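Local coordinates for odorant binding protein, antennal (Anopheles gambiae, PDB 3R1P) that probably binds odorant molecules in the mosquito antenna, in keeping with its PBP/GOBP family, and here holds a palmitic acid, at residues 47-50 with 51-55. Residues are numbered along the deposited sequence; the frame is centred on the assembly and turned at random.
Sequences KCYI and HCLFD
Y49 meets L53 and I50 meets F54, one turn apart, on helix 44-56 of the all-helical, disulfide-linked PBP/GOBP fold. The backbone evidence for a regular alpha-helix is a run of four i to i+4 hydrogen bonds between residues 47-50 and 51-54. Of the four, the shortest joins C52 N to C48 O at 2.9 Å, and the longest, H51 N to K47 O at 3.3 Å, remains fairly straight, with an N-H...O angle of 159°.

The partly exposed side, with K47, C48 and H51, is looser. The side chain of C48 comes no nearer than 5.3 Å to residues 51-55, and H51 CB has its closest approach to a backbone atom, C48 O, at 3.5 Å. K47 NZ forms a salt bridge with E101 of helix 99-110. Two disulfides tie this helix to its neighbours, C48 to C100 and C52 to C21, on helices 99-110 and 11-25.

Packing is tight on the inner side. L53 and Y49 cross obliquely, with L53 CD1 lying 3.6 Å from Y49 CE2, while both leucine methyls stay just over 4 Å from the phenol OH. The ring is placed there by its first torsion, CG anti to the backbone N (chi1 166°), and its hydroxyl is anchored by a hydrogen bond to H18 of helix 11-25. L53 also touches the bound palmitic acid, which puts this residue at the edge of the ligand site. I50 and F54 run side by side in the same direction, and both pack on V107 of helix 99-110; their closest side-chain approach is from the methyl CG2 of I50, 3.7 Å from F54 CE1.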
# COMPACT_ATOMS: atom_id res chain seq x y z
N LYS A 47 4.68 4.77 4.94
CA LYS A 47 4.07 5.35 3.73
C LYS A 47 4.89 4.94 2.52
O LYS A 47 4.32 4.65 1.47
CB LYS A 47 3.97 6.88 3.83
CG LYS A 47 2.99 7.35 4.90
CD LYS A 47 2.91 8.85 4.92
CE LYS A 47 1.87 9.33 5.89
NZ LYS A 47 1.69 10.80 5.80
N CYS A 48 6.24 4.87 2.68
CA CYS A 48 7.16 4.41 1.62
C CYS A 48 7.03 2.92 1.37
O CYS A 48 7.18 2.50 0.22
CB CYS A 48 8.60 4.84 1.90
SG CYS A 48 8.87 6.63 1.82
N TYR A 49 6.69 2.13 2.43
CA TYR A 49 6.45 0.68 2.31
C TYR A 49 5.28 0.44 1.33
O TYR A 49 5.36 -0.45 0.49
CB TYR A 49 6.16 0.06 3.71
CG TYR A 49 5.58 -1.33 3.67
CD1 TYR A 49 6.40 -2.46 3.69
CD2 TYR A 49 4.20 -1.53 3.63
CE1 TYR A 49 5.86 -3.75 3.63
CE2 TYR A 49 3.65 -2.82 3.59
CZ TYR A 49 4.48 -3.92 3.59
OH TYR A 49 3.94 -5.18 3.54
N ILE A 50 4.22 1.26 1.45
CA ILE A 50 3.03 1.20 0.59
C ILE A 50 3.43 1.51 -0.86
O ILE A 50 3.02 0.76 -1.76
CB ILE A 50 1.89 2.11 1.10
CG1 ILE A 50 1.53 1.79 2.57
CG2 ILE A 50 0.67 2.00 0.16
CD1 ILE A 50 0.57 2.81 3.27
N HIS A 51 4.24 2.58 -1.08
CA HIS A 51 4.72 2.93 -2.43
C HIS A 51 5.49 1.75 -3.00
O HIS A 51 5.25 1.37 -4.16
CB HIS A 51 5.60 4.20 -2.46
CG HIS A 51 6.31 4.35 -3.78
ND1 HIS A 51 7.65 4.03 -3.92
CD2 HIS A 51 5.80 4.63 -5.00
CE1 HIS A 51 7.93 4.20 -5.20
NE2 HIS A 51 6.84 4.56 -5.89
N CYS A 52 6.37 1.13 -2.18
CA CYS A 52 7.13 -0.04 -2.59
C CYS A 52 6.23 -1.18 -3.10
O CYS A 52 6.55 -1.76 -4.13
CB CYS A 52 8.06 -0.50 -1.47
SG CYS A 52 9.00 -1.99 -1.88
N LEU A 53 5.11 -1.48 -2.38
CA LEU A 53 4.14 -2.52 -2.78
C LEU A 53 3.54 -2.24 -4.16
O LEU A 53 3.36 -3.16 -4.95
CB LEU A 53 3.00 -2.63 -1.76
CG LEU A 53 3.26 -3.21 -0.38
CD1 LEU A 53 1.96 -3.24 0.43
CD2 LEU A 53 3.82 -4.62 -0.48
N PHE A 54 3.17 -0.97 -4.43
CA PHE A 54 2.60 -0.57 -5.71
C PHE A 54 3.64 -0.65 -6.84
O PHE A 54 3.32 -1.14 -7.92
CB PHE A 54 1.98 0.83 -5.62
CG PHE A 54 0.74 0.92 -4.76
CD1 PHE A 54 0.47 2.06 -4.02
CD2 PHE A 54 -0.18 -0.13 -4.72
CE1 PHE A 54 -0.70 2.17 -3.27
CE2 PHE A 54 -1.33 -0.03 -3.95
CZ PHE A 54 -1.59 1.11 -3.23
N ASP A 55 4.87 -0.21 -6.56
CA ASP A 55 5.98 -0.28 -7.50
C ASP A 55 6.31 -1.74 -7.89
O ASP A 55 6.47 -2.01 -9.07
CB ASP A 55 7.22 0.44 -6.93
CG ASP A 55 8.41 0.42 -7.86
OD1 ASP A 55 9.35 -0.35 -7.60
OD2 ASP A 55 8.37 1.14 -8.88